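Local atomic coordinates of Ser-thr phosphatase MSPP (Mycobacterium smegmatis, PDB entry 2JFR), a protein that probably removes phosphate groups from phosphorylated serine and threonine residues of proteins, as a metal-dependent phosphatase of the PPM (PP2C) family. Residues L31-D36 and T48-L53; A69-N74 and I166-F171; G89-A94 and G111-Y116. All coordinates share one frame; numbering follows the deposited sequence.

Contact 1: residues L31-D36 and T48-L53; sequences LYAVAD and TALKTL. With MN (manganese (II) ion), chain C; MG (magnesium ion), chain B.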
ATOM      1  N   LEU A  31       2.341   9.979  -8.401  1.00 16.46           N
ATOM      2  CA  LEU A  31       1.482   8.852  -8.018  1.00 15.32           C
ATOM      3  C   LEU A  31       2.319   7.643  -7.609  1.00 14.75           C
ATOM      4  O   LEU A  31       3.214   7.195  -8.342  1.00 16.31           O
ATOM      5  CB  LEU A  31       0.589   8.450  -9.203  1.00 17.00           C
ATOM      6  CG  LEU A  31      -0.379   7.320  -8.921  1.00 17.10           C
ATOM      7  CD1 LEU A  31      -1.422   7.716  -7.886  1.00 19.65           C
ATOM      8  CD2 LEU A  31      -1.061   6.856 -10.212  1.00 21.87           C
ATOM      9  N   TYR A  32       1.973   7.095  -6.463  1.00 13.86           N
ATOM     10  CA  TYR A  32       2.671   5.961  -5.859  1.00 13.82           C
ATOM     11  C   TYR A  32       1.631   5.002  -5.366  1.00 13.65           C
ATOM     12  O   TYR A  32       0.635   5.399  -4.791  1.00 14.63           O
ATOM     13  CB  TYR A  32       3.557   6.430  -4.706  1.00 14.66           C
ATOM     14  CG  TYR A  32       4.592   7.420  -5.196  1.00 14.99           C
ATOM     15  CD1 TYR A  32       5.787   6.974  -5.715  1.00 15.98           C
ATOM     16  CD2 TYR A  32       4.344   8.774  -5.219  1.00 15.86           C
ATOM     17  CE1 TYR A  32       6.733   7.839  -6.201  1.00 17.56           C
ATOM     18  CE2 TYR A  32       5.303   9.660  -5.751  1.00 17.46           C
ATOM     19  CZ  TYR A  32       6.459   9.156  -6.224  1.00 18.78           C
ATOM     20  OH  TYR A  32       7.387  10.060  -6.750  1.00 24.07           O
ATOM     21  N   ALA A  33       1.864   3.683  -5.517  1.00 13.55           N
ATOM     22  CA  ALA A  33       0.854   2.756  -5.046  1.00 13.71           C
ATOM     23  C   ALA A  33       1.454   1.379  -4.799  1.00 13.42           C
ATOM     24  O   ALA A  33       2.442   0.982  -5.431  1.00 14.10           O
ATOM     25  CB  ALA A  33      -0.301   2.630  -6.049  1.00 14.28           C
ATOM     26  N   VAL A  34       0.786   0.657  -3.927  1.00 13.40           N
ATOM     27  CA  VAL A  34       0.978  -0.779  -3.729  1.00 13.32           C
ATOM     28  C   VAL A  34      -0.368  -1.458  -3.828  1.00 13.08           C
ATOM     29  O   VAL A  34      -1.364  -0.966  -3.312  1.00 13.93           O
ATOM     30  CB  VAL A  34       1.644  -1.072  -2.371  1.00 13.87           C
ATOM     31  CG1 VAL A  34       1.691  -2.570  -2.061  1.00 15.65           C
ATOM     32  CG2 VAL A  34       3.022  -0.453  -2.302  1.00 14.57           C
ATOM     33  N   ALA A  35      -0.350  -2.634  -4.457  1.00 13.41           N
ATOM     34  CA  ALA A  35      -1.534  -3.496  -4.544  1.00 13.39           C
ATOM     35  C   ALA A  35      -1.109  -4.908  -4.154  1.00 13.56           C
ATOM     36  O   ALA A  35      -0.194  -5.458  -4.751  1.00 14.62           O
ATOM     37  CB  ALA A  35      -2.111  -3.471  -5.947  1.00 14.49           C
ATOM     38  N   ASP A  36      -1.774  -5.464  -3.161  1.00 13.65           N
ATOM     39  CA  ASP A  36      -1.482  -6.822  -2.691  1.00 13.36           C
ATOM     40  C   ASP A  36      -2.618  -7.728  -3.134  1.00 13.28           C
ATOM     41  O   ASP A  36      -3.724  -7.692  -2.590  1.00 13.59           O
ATOM     42  CB  ASP A  36      -1.364  -6.821  -1.160  1.00 13.62           C
ATOM     43  CG  ASP A  36      -1.118  -8.203  -0.578  1.00 13.25           C
ATOM     44  OD1 ASP A  36      -1.265  -9.178  -1.351  1.00 13.76           O
ATOM     45  OD2 ASP A  36      -0.790  -8.266   0.619  1.00 14.10           O
ATOM     46  N   THR A  48      -3.456  -5.650 -12.832  1.00 15.38           N
ATOM     47  CA  THR A  48      -4.474  -4.967 -13.608  1.00 15.58           C
ATOM     48  C   THR A  48      -4.917  -3.704 -12.873  1.00 15.08           C
ATOM     49  O   THR A  48      -5.136  -2.678 -13.509  1.00 15.53           O
ATOM     50  CB  THR A  48      -5.673  -5.892 -13.833  1.00 17.06           C
ATOM     51  OG1 THR A  48      -5.253  -7.041 -14.578  1.00 18.34           O
ATOM     52  CG2 THR A  48      -6.780  -5.195 -14.592  1.00 18.26           C
ATOM     53  N   ALA A  49      -5.080  -3.801 -11.561  1.00 14.80           N
ATOM     54  CA  ALA A  49      -5.501  -2.615 -10.808  1.00 14.67           C
ATOM     55  C   ALA A  49      -4.530  -1.460 -11.037  1.00 14.36           C
ATOM     56  O   ALA A  49      -4.963  -0.332 -11.247  1.00 15.10           O
ATOM     57  CB  ALA A  49      -5.620  -2.930  -9.335  1.00 15.30           C
ATOM     58  N   LEU A  50      -3.229  -1.741 -10.962  1.00 14.61           N
ATOM     59  CA  LEU A  50      -2.265  -0.650 -11.107  1.00 14.95           C
ATOM     60  C   LEU A  50      -2.172  -0.133 -12.524  1.00 14.99           C
ATOM     61  O   LEU A  50      -1.994   1.073 -12.721  1.00 15.55           O
ATOM     62  CB  LEU A  50      -0.903  -1.058 -10.542  1.00 15.74           C
ATOM     63  CG  LEU A  50      -0.869  -1.339  -9.053  1.00 16.91           C
ATOM     64  CD1 LEU A  50       0.568  -1.536  -8.619  1.00 22.94           C
ATOM     65  CD2 LEU A  50      -1.552  -0.243  -8.234  1.00 19.95           C
ATOM     66  N   LYS A  51      -2.301  -1.008 -13.521  1.00 15.52           N
ATOM     67  CA  LYS A  51      -2.298  -0.546 -14.906  1.00 15.84           C
ATOM     68  C   LYS A  51      -3.465   0.395 -15.130  1.00 15.73           C
ATOM     69  O   LYS A  51      -3.343   1.450 -15.779  1.00 16.29           O
ATOM     70  CB  LYS A  51      -2.336  -1.727 -15.856  1.00 17.24           C
ATOM     71  CG  LYS A  51      -2.215  -1.377 -17.307  1.00 18.65           C
ATOM     72  CD  LYS A  51      -2.148  -2.547 -18.267  1.00 20.41           C
ATOM     73  CE  LYS A  51      -1.785  -2.108 -19.699  1.00 24.93           C
ATOM     74  NZ  LYS A  51      -1.690  -3.259 -20.641  1.00 25.60           N
ATOM     75  N   THR A  52      -4.624   0.009 -14.656  1.00 15.64           N
ATOM     76  CA  THR A  52      -5.819   0.829 -14.825  1.00 16.01           C
ATOM     77  C   THR A  52      -5.718   2.131 -14.018  1.00 15.77           C
ATOM     78  O   THR A  52      -6.099   3.193 -14.510  1.00 16.59           O
ATOM     79  CB  THR A  52      -7.063   0.039 -14.439  1.00 16.91           C
ATOM     80  OG1 THR A  52      -7.167  -1.168 -15.209  1.00 20.80           O
ATOM     81  CG2 THR A  52      -8.351   0.842 -14.595  1.00 18.98           C
ATOM     82  N   LEU A  53      -5.215   2.048 -12.816  1.00 15.58           N
ATOM     83  CA  LEU A  53      -5.028   3.212 -11.975  1.00 15.48           C
ATOM     84  C   LEU A  53      -4.129   4.217 -12.663  1.00 15.52           C
ATOM     85  O   LEU A  53      -4.432   5.419 -12.732  1.00 16.64           O
ATOM     86  CB  LEU A  53      -4.389   2.817 -10.648  1.00 15.89           C
ATOM     87  CG  LEU A  53      -4.118   3.954  -9.701  1.00 17.54           C
ATOM     88  CD1 LEU A  53      -5.412   4.545  -9.133  1.00 26.66           C
ATOM     89  CD2 LEU A  53      -3.271   3.480  -8.578  1.00 18.34           C
TER
HETATM   90 MN    MN C1235       0.165  -9.818   1.662  0.56 13.82          MN
HETATM   91 MG    MG B1234      -1.181 -11.162  -1.568  0.99 13.88          MG
HETATM   92  O   HOH W   1      -0.065 -11.475   0.208  0.83 14.57           O
HETATM   93  O   HOH W   2      -0.989 -13.142  -2.132  1.00 15.24           O
HETATM   94  O   HOH W   3       0.571 -10.731  -2.588  1.00 14.25           O
HETATM   95  O   HOH W   4      -2.733 -11.479  -0.274  0.83 14.64           O
HETATM   96  O   HOH W   5      -1.589 -10.591   2.398  0.83 17.85           O

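Contact 2: residues A69-N74 and I166-F171; sequences AVQQAN and IGPDVF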
ATOM      1  N   ALA A  69     -10.244   6.761 -11.059  1.00 16.21           N
ATOM      2  CA  ALA A  69      -9.313   5.725 -11.524  1.00 16.16           C
ATOM      3  C   ALA A  69      -9.375   4.511 -10.627  1.00 15.87           C
ATOM      4  O   ALA A  69      -9.281   3.380 -11.107  1.00 16.57           O
ATOM      5  CB  ALA A  69      -7.916   6.295 -11.579  1.00 16.75           C
ATOM      6  N   VAL A  70      -9.559   4.721  -9.320  1.00 16.13           N
ATOM      7  CA  VAL A  70      -9.716   3.598  -8.410  1.00 15.99           C
ATOM      8  C   VAL A  70     -11.026   2.859  -8.709  1.00 16.65           C
ATOM      9  O   VAL A  70     -11.052   1.633  -8.708  1.00 17.06           O
ATOM     10  CB  VAL A  70      -9.639   4.090  -6.962  1.00 17.67           C
ATOM     11  CG1 VAL A  70     -10.027   2.972  -5.966  1.00 19.33           C
ATOM     12  CG2 VAL A  70      -8.218   4.612  -6.658  1.00 18.34           C
ATOM     13  N   GLN A  71     -12.114   3.586  -8.972  1.00 16.80           N
ATOM     14  CA  GLN A  71     -13.347   2.978  -9.342  1.00 17.48           C
ATOM     15  C   GLN A  71     -13.190   2.182 -10.621  1.00 16.98           C
ATOM     16  O   GLN A  71     -13.701   1.057 -10.731  1.00 18.14           O
ATOM     17  CB  GLN A  71     -14.438   4.015  -9.562  1.00 20.38           C
ATOM     18  CG  GLN A  71     -14.886   4.778  -8.322  1.00 24.83           C
ATOM     19  CD  GLN A  71     -15.612   3.856  -7.371  1.00 28.24           C
ATOM     20  OE1 GLN A  71     -16.466   3.050  -7.698  1.00 37.36           O
ATOM     21  NE2 GLN A  71     -15.265   3.954  -6.124  1.00 26.63           N
ATOM     22  N   GLN A  72     -12.502   2.717 -11.617  1.00 17.00           N
ATOM     23  CA  GLN A  72     -12.319   2.010 -12.855  0.76 17.60           C
ATOM     24  C   GLN A  72     -11.448   0.779 -12.660  1.00 16.78           C
ATOM     25  O   GLN A  72     -11.702  -0.254 -13.286  1.00 17.93           O
ATOM     26  CB  GLN A  72     -11.718   2.968 -13.871  0.76 20.57           C
ATOM     27  CG  GLN A  72     -12.759   3.978 -14.376  0.76 23.03           C
ATOM     28  CD  GLN A  72     -14.107   3.316 -14.812  0.76 30.65           C
ATOM     29  OE1 GLN A  72     -14.161   2.401 -15.621  0.76 32.85           O
ATOM     30  NE2 GLN A  72     -15.249   3.694 -14.174  0.76 51.52           N
ATOM     31  N   ALA A  73     -10.446   0.859 -11.813  1.00 16.29           N
ATOM     32  CA  ALA A  73      -9.614  -0.293 -11.503  1.00 16.11           C
ATOM     33  C   ALA A  73     -10.468  -1.409 -10.891  1.00 15.75           C
ATOM     34  O   ALA A  73     -10.357  -2.573 -11.261  1.00 16.52           O
ATOM     35  CB  ALA A  73      -8.467   0.080 -10.580  1.00 16.71           C
ATOM     36  N   ASN A  74     -11.334  -1.033  -9.936  1.00 15.41           N
ATOM     37  CA  ASN A  74     -12.241  -2.015  -9.344  1.00 15.62           C
ATOM     38  C   ASN A  74     -13.087  -2.705 -10.411  1.00 15.97           C
ATOM     39  O   ASN A  74     -13.204  -3.922 -10.415  1.00 16.74           O
ATOM     40  CB  ASN A  74     -13.125  -1.313  -8.311  1.00 15.52           C
ATOM     41  CG  ASN A  74     -14.056  -2.294  -7.688  1.00 16.15           C
ATOM     42  OD1 ASN A  74     -13.627  -3.189  -6.978  1.00 16.43           O
ATOM     43  ND2 ASN A  74     -15.347  -2.158  -7.986  1.00 17.33           N
ATOM     44  N   ILE A 166     -17.122  -0.247  -4.660  1.00 21.43           N
ATOM     45  CA  ILE A 166     -16.205  -0.151  -3.531  0.59 19.74           C
ATOM     46  C   ILE A 166     -16.258   1.263  -2.987  1.00 23.77           C
ATOM     47  O   ILE A 166     -16.566   2.251  -3.690  1.00 28.00           O
ATOM     48  CB  ILE A 166     -14.704  -0.383  -3.797  0.59 18.09           C
ATOM     49  CG1 ILE A 166     -14.241   0.440  -4.997  0.59 18.50           C
ATOM     50  CG2 ILE A 166     -14.442  -1.830  -4.056  0.59 17.78           C
ATOM     51  CD1 ILE A 166     -12.762   0.495  -5.150  0.59 23.17           C
ATOM     52  N   GLY A 167     -15.927   1.280  -1.663  1.00 24.45           N
ATOM     53  CA  GLY A 167     -15.846   2.518  -0.945  1.00 29.51           C
ATOM     54  C   GLY A 167     -14.452   2.617  -0.270  1.00 25.72           C
ATOM     55  O   GLY A 167     -14.337   2.293   0.890  1.00 25.12           O
ATOM     56  N   PRO A 168     -13.477   3.108  -1.023  1.00 22.58           N
ATOM     57  CA  PRO A 168     -12.168   3.256  -0.418  1.00 19.31           C
ATOM     58  C   PRO A 168     -12.195   4.387   0.621  1.00 17.42           C
ATOM     59  O   PRO A 168     -12.985   5.309   0.562  1.00 19.53           O
ATOM     60  CB  PRO A 168     -11.253   3.656  -1.590  1.00 20.47           C
ATOM     61  CG  PRO A 168     -12.121   4.384  -2.520  1.00 24.67           C
ATOM     62  CD  PRO A 168     -13.442   3.609  -2.439  1.00 25.94           C
ATOM     63  N   ASP A 169     -11.261   4.313   1.557  1.00 15.82           N
ATOM     64  CA  ASP A 169     -10.977   5.465   2.396  1.00 15.45           C
ATOM     65  C   ASP A 169     -10.198   6.485   1.556  1.00 15.04           C
ATOM     66  O   ASP A 169      -9.387   6.101   0.701  1.00 15.94           O
ATOM     67  CB  ASP A 169     -10.169   5.067   3.594  1.00 15.89           C
ATOM     68  CG  ASP A 169     -10.924   4.300   4.668  1.00 16.79           C
ATOM     69  OD1 ASP A 169     -12.189   4.254   4.605  1.00 22.28           O
ATOM     70  OD2 ASP A 169     -10.273   3.706   5.542  1.00 17.96           O
ATOM     71  N   VAL A 170     -10.445   7.753   1.822  1.00 15.14           N
ATOM     72  CA  VAL A 170      -9.845   8.881   1.106  0.61 14.75           C
ATOM     73  C   VAL A 170      -9.487   9.918   2.129  1.00 14.81           C
ATOM     74  O   VAL A 170     -10.402  10.381   2.820  1.00 16.67           O
ATOM     75  CB  VAL A 170     -10.820   9.456   0.081  0.61 14.98           C
ATOM     76  CG1 VAL A 170     -10.173  10.645  -0.651  0.61 17.36           C
ATOM     77  CG2 VAL A 170     -11.290   8.373  -0.863  0.61 16.94           C
ATOM     78  N   PHE A 171      -8.243  10.375   2.253  1.00 14.42           N
ATOM     79  CA  PHE A 171      -7.977  11.434   3.199  1.00 14.45           C
ATOM     80  C   PHE A 171      -6.678  12.120   2.836  1.00 14.22           C
ATOM     81  O   PHE A 171      -5.755  11.540   2.241  1.00 14.71           O
ATOM     82  CB  PHE A 171      -7.882  10.946   4.648  1.00 15.94           C
ATOM     83  CG  PHE A 171      -8.479  12.004   5.572  1.00 16.30           C
ATOM     84  CD1 PHE A 171      -9.817  12.138   5.677  1.00 22.64           C
ATOM     85  CD2 PHE A 171      -7.662  12.899   6.290  1.00 16.17           C
ATOM     86  CE1 PHE A 171     -10.362  13.128   6.494  1.00 22.75           C
ATOM     87  CE2 PHE A 171      -8.224  13.854   7.091  1.00 17.62           C
ATOM     88  CZ  PHE A 171      -9.562  13.991   7.164  1.00 21.32           C
TER

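Contact 3: residues G89-A94 and G111-Y116; sequences GTTLTA and GDSPLY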
ATOM      1  N   GLY A  89      -8.781 -10.984  -5.803  1.00 14.97           N
ATOM      2  CA  GLY A  89      -8.930  -9.532  -5.750  1.00 15.02           C
ATOM      3  C   GLY A  89      -7.627  -8.967  -5.267  1.00 14.28           C
ATOM      4  O   GLY A  89      -6.577  -9.625  -5.252  1.00 14.35           O
ATOM      5  N   THR A  90      -7.663  -7.689  -4.840  1.00 14.17           N
ATOM      6  CA  THR A  90      -6.443  -7.034  -4.406  1.00 14.08           C
ATOM      7  C   THR A  90      -6.749  -5.919  -3.447  1.00 13.54           C
ATOM      8  O   THR A  90      -7.791  -5.299  -3.492  1.00 14.45           O
ATOM      9  CB  THR A  90      -5.654  -6.497  -5.637  1.00 13.93           C
ATOM     10  OG1 THR A  90      -4.371  -6.021  -5.235  1.00 13.81           O
ATOM     11  CG2 THR A  90      -6.406  -5.463  -6.423  1.00 14.93           C
ATOM     12  N   THR A  91      -5.777  -5.645  -2.596  1.00 13.26           N
ATOM     13  CA  THR A  91      -5.734  -4.369  -1.896  1.00 13.65           C
ATOM     14  C   THR A  91      -5.277  -3.299  -2.856  1.00 13.55           C
ATOM     15  O   THR A  91      -4.684  -3.584  -3.920  1.00 13.81           O
ATOM     16  CB  THR A  91      -4.832  -4.408  -0.685  1.00 13.87           C
ATOM     17  OG1 THR A  91      -3.494  -4.368  -1.178  1.00 14.00           O
ATOM     18  CG2 THR A  91      -5.046  -5.596   0.209  1.00 14.67           C
ATOM     19  N   LEU A  92      -5.440  -2.038  -2.464  1.00 13.75           N
ATOM     20  CA  LEU A  92      -4.811  -0.947  -3.170  0.79 13.85           C
ATOM     21  C   LEU A  92      -4.639   0.194  -2.211  1.00 13.56           C
ATOM     22  O   LEU A  92      -5.604   0.627  -1.574  1.00 14.76           O
ATOM     23  CB  LEU A  92      -5.672  -0.502  -4.339  0.79 14.32           C
ATOM     24  CG  LEU A  92      -5.113   0.726  -5.131  0.79 16.53           C
ATOM     25  CD1 LEU A  92      -3.797   0.409  -5.762  0.79 16.19           C
ATOM     26  CD2 LEU A  92      -6.141   1.193  -6.175  0.79 19.94           C
ATOM     27  N   THR A  93      -3.406   0.731  -2.131  1.00 13.51           N
ATOM     28  CA  THR A  93      -3.137   1.967  -1.430  1.00 13.37           C
ATOM     29  C   THR A  93      -2.396   2.868  -2.410  1.00 13.74           C
ATOM     30  O   THR A  93      -1.321   2.476  -2.882  1.00 14.40           O
ATOM     31  CB  THR A  93      -2.332   1.762  -0.174  1.00 13.83           C
ATOM     32  OG1 THR A  93      -3.146   0.984   0.692  1.00 14.60           O
ATOM     33  CG2 THR A  93      -1.944   3.061   0.493  1.00 14.63           C
ATOM     34  N   ALA A  94      -2.985   4.001  -2.707  1.00 13.99           N
ATOM     35  CA  ALA A  94      -2.419   4.951  -3.664  1.00 14.68           C
ATOM     36  C   ALA A  94      -2.217   6.288  -2.960  1.00 14.97           C
ATOM     37  O   ALA A  94      -3.087   6.756  -2.207  1.00 15.98           O
ATOM     38  CB  ALA A  94      -3.358   5.114  -4.851  1.00 16.46           C
ATOM     39  N   GLY A 111      -8.251  -2.164   1.808  1.00 14.76           N
ATOM     40  CA  GLY A 111      -7.556  -3.350   2.214  1.00 14.60           C
ATOM     41  C   GLY A 111      -6.558  -3.041   3.320  1.00 14.43           C
ATOM     42  O   GLY A 111      -6.851  -2.236   4.200  1.00 15.34           O
ATOM     43  N   ASP A 112      -5.401  -3.700   3.302  1.00 14.73           N
ATOM     44  CA  ASP A 112      -4.484  -3.681   4.429  1.00 14.81           C
ATOM     45  C   ASP A 112      -3.023  -3.479   4.017  1.00 13.93           C
ATOM     46  O   ASP A 112      -2.138  -3.984   4.705  1.00 14.92           O
ATOM     47  CB  ASP A 112      -4.613  -4.954   5.279  1.00 17.10           C
ATOM     48  CG  ASP A 112      -4.144  -6.201   4.565  1.00 18.12           C
ATOM     49  OD1 ASP A 112      -3.886  -6.152   3.343  1.00 16.52           O
ATOM     50  OD2 ASP A 112      -4.052  -7.217   5.302  1.00 26.69           O
ATOM     51  N   SER A 113      -2.782  -2.712   2.972  1.00 13.70           N
ATOM     52  CA  SER A 113      -1.410  -2.350   2.589  1.00 13.56           C
ATOM     53  C   SER A 113      -1.108  -0.954   3.103  1.00 13.41           C
ATOM     54  O   SER A 113      -1.536   0.018   2.483  1.00 15.24           O
ATOM     55  CB  SER A 113      -1.274  -2.397   1.069  1.00 13.83           C
ATOM     56  OG  SER A 113      -1.583  -3.687   0.548  1.00 13.96           O
ATOM     57  N   PRO A 114      -0.493  -0.779   4.247  1.00 13.56           N
ATOM     58  CA  PRO A 114      -0.571   0.541   4.895  1.00 14.10           C
ATOM     59  C   PRO A 114       0.307   1.593   4.295  1.00 13.87           C
ATOM     60  O   PRO A 114       1.351   1.359   3.670  1.00 14.28           O
ATOM     61  CB  PRO A 114      -0.181   0.272   6.337  1.00 15.83           C
ATOM     62  CG  PRO A 114      -0.309  -1.219   6.506  1.00 15.89           C
ATOM     63  CD  PRO A 114       0.125  -1.748   5.150  1.00 14.23           C
ATOM     64  N   LEU A 115      -0.108   2.843   4.572  1.00 14.11           N
ATOM     65  CA  LEU A 115       0.733   4.018   4.437  1.00 13.72           C
ATOM     66  C   LEU A 115       1.258   4.402   5.820  1.00 13.63           C
ATOM     67  O   LEU A 115       0.492   4.507   6.765  1.00 14.43           O
ATOM     68  CB  LEU A 115      -0.074   5.171   3.877  1.00 14.29           C
ATOM     69  CG  LEU A 115       0.616   6.541   3.864  1.00 14.40           C
ATOM     70  CD1 LEU A 115       1.798   6.534   2.941  1.00 14.82           C
ATOM     71  CD2 LEU A 115      -0.383   7.630   3.505  1.00 15.88           C
ATOM     72  N   TYR A 116       2.553   4.669   5.874  1.00 13.90           N
ATOM     73  CA  TYR A 116       3.234   5.150   7.060  1.00 14.31           C
ATOM     74  C   TYR A 116       3.889   6.477   6.785  1.00 14.47           C
ATOM     75  O   TYR A 116       4.354   6.729   5.655  1.00 15.01           O
ATOM     76  CB  TYR A 116       4.337   4.194   7.530  1.00 15.09           C
ATOM     77  CG  TYR A 116       3.953   2.760   7.657  1.00 15.46           C
ATOM     78  CD1 TYR A 116       3.564   2.202   8.857  1.00 15.97           C
ATOM     79  CD2 TYR A 116       3.946   1.916   6.525  1.00 16.74           C
ATOM     80  CE1 TYR A 116       3.216   0.839   8.931  1.00 16.51           C
ATOM     81  CE2 TYR A 116       3.625   0.595   6.589  1.00 17.66           C
ATOM     82  CZ  TYR A 116       3.249   0.063   7.787  1.00 16.89           C
ATOM     83  OH  TYR A 116       2.900  -1.278   7.833  1.00 19.08           O
TER
HETATM   84  O   HOH W   6      -4.702  -1.118   1.355  1.00 16.09           O

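Contact 1: residues L31-D36 and T48-L53
Leu50 holds CG anti to its carbonyl carbon (chi1 -64°) and Leu53 holds CG anti to its backbone N (chi1 179°), and the two branched ends reach from helix 48-53 to the small residues of strand 31-36. Leu50 stands over the strand between two alanines: its CD2 lies 3.8 Å from CB of Ala33, while its CG lies 4.0 Å from CB of Ala35. The methyl of Ala33 is shared, since CD2 of Leu53 also comes to 4.0 Å from that CB. Farther toward the start of the strand, the CD2 methyl of Leu31 lies 4.2 Å from Leu53 CG, the branch carbon. Two of the three contacting strand residues are alanines, and the axes of the two short segments approach to 8.9 Å. They run nearly antiparallel, at 154°: the chain leaves strand 31-38 and turns through a short loop into helix 42-59, which packs on the same sheet. The interface is wholly apolar and buried. Further along the strand, one residue past Ala35, Asp36 bridges the two metals of the bimetal centre characteristic of PPM phosphatases: its OD1 binds the magnesium at 2.0 Å and its OD2 the manganese at 2.1 Å, with water 1 as a second bridge. Asp186 and Asp224 also bind the manganese, and the carbonyl O of Gly37 the magnesium. Strand 31-38 is bordered in its sheet by strands 23-28 and 89-96, Leu50 touching Ala24 of the one and Leu92 of the other, while Leu53 also packs against Ala69 and Val70 of helix 63-81.

Contact 2: residues A69-N74 and I166-F171
Ile166 lies against three helix residues: one crosses it, two run past it. The isoleucine is modelled in two conformers; in the one described, Val70 crosses it at about a right angle, Val70 CG1 lying 3.8 Å from Ile166 CD1. Asn74 instead slides past in the opposite direction: its CB is 3.7 Å from Ile166 CD1 and its OD1 3.3 Å from Ile166 CG2, so that the amide lies beside the aliphatic chain. The polar ends of Asn74 look elsewhere, OD1 accepting from the backbone N of Gly161 and ND2 donating to the carbonyl O of Gly163. Gln71 also runs opposite to Ile166, and a bend at chi2 (-68°) turns CD back from an extended course. Its amide NE2 donates to the carbonyl O of Ile166 over 3.2 Å in a nearly straight bond, 172° at the hydrogen. That O lies in the plane of the glutamine amide, whereas NE2 sits above the plane of the accepting carbonyl, 39° out of it. The contact ties helix 63-81 to the loop leading into strand 169-172, an outermost strand of one of the two antiparallel sheets that build the PP2C sandwich; the helix belongs to the layer flanking that sheet. Next along the loop comes the ring of Pro168, with CG 4.3 Å from Val70 CG1 and CD 4.1 Å from Gln71 NE2, so that proline and isoleucine share the same valine methyl. Strand 106-110 adjoins them: Val108 touches both Val70 and Pro168, and Ile110 touches Ile166. Asp169, the first residue of strand 169-172, is held by salt bridges to Arg138 and Arg158.

Contact 3: residues G89-A94 and G111-Y116
Thr91 makes the first contact, its carbonyl O accepting a bond that Thr90 OG1 donates forward along the chain. With OG1 of Thr91 set between its backbone N and carbonyl carbon (chi1 76°), this hydroxyl donates to Ser113 OG at 2.7 Å while accepting from the backbone N of Asp36, a residue that binds both metals. The methyl CG2 of Thr91 lies 3.9 Å from CA of Gly111 and 3.4 Å from OD1 of Asp112. Gly111 has a positive phi (102°), and a CB on it would collide with that methyl. Here strand 89-96 is interrupted, and the chain facing it leaves strand 106-110 of one sheet of the PP2C sandwich for strand 115-119 of the other. Asp112, on this crossover, touches Asp186 and is a ligand of a further magnesium site seen in a structure of this protein, though it binds no such ion in this model. Two residues on, Thr93 OG1 donates to the carbonyl O of Ser113 at 2.6 Å, approaching in the carbonyl plane. Water 6 donates to the same OG1 at 2.7 Å and accepts from Ser113 N, so the serine backbone is gripped at both ends, while Thr93 CG2 lies 4.4 Å from Leu115 CB.

From the N terminus, contact 1 comes first and closes a short loop, bringing helix 42-59 back on to strand 31-38 after 11 intervening residues. The chain then enters helix 63-81, where contact 2 opens; it does not close until the approach to strand 169-172, 91 residues later. Contact 3 is nested within that long loop, joining strand 89-96 to the passage between strands 106-110 and 115-119. None of the loops cross. Contacts 1 and 2 meet where Leu53 packs on Val70, and contacts 1 and 3 through neighbouring strands, as in Val34 O to Thr93 N. Together they tie two flanking helices to one sheet, and that sheet to its partner.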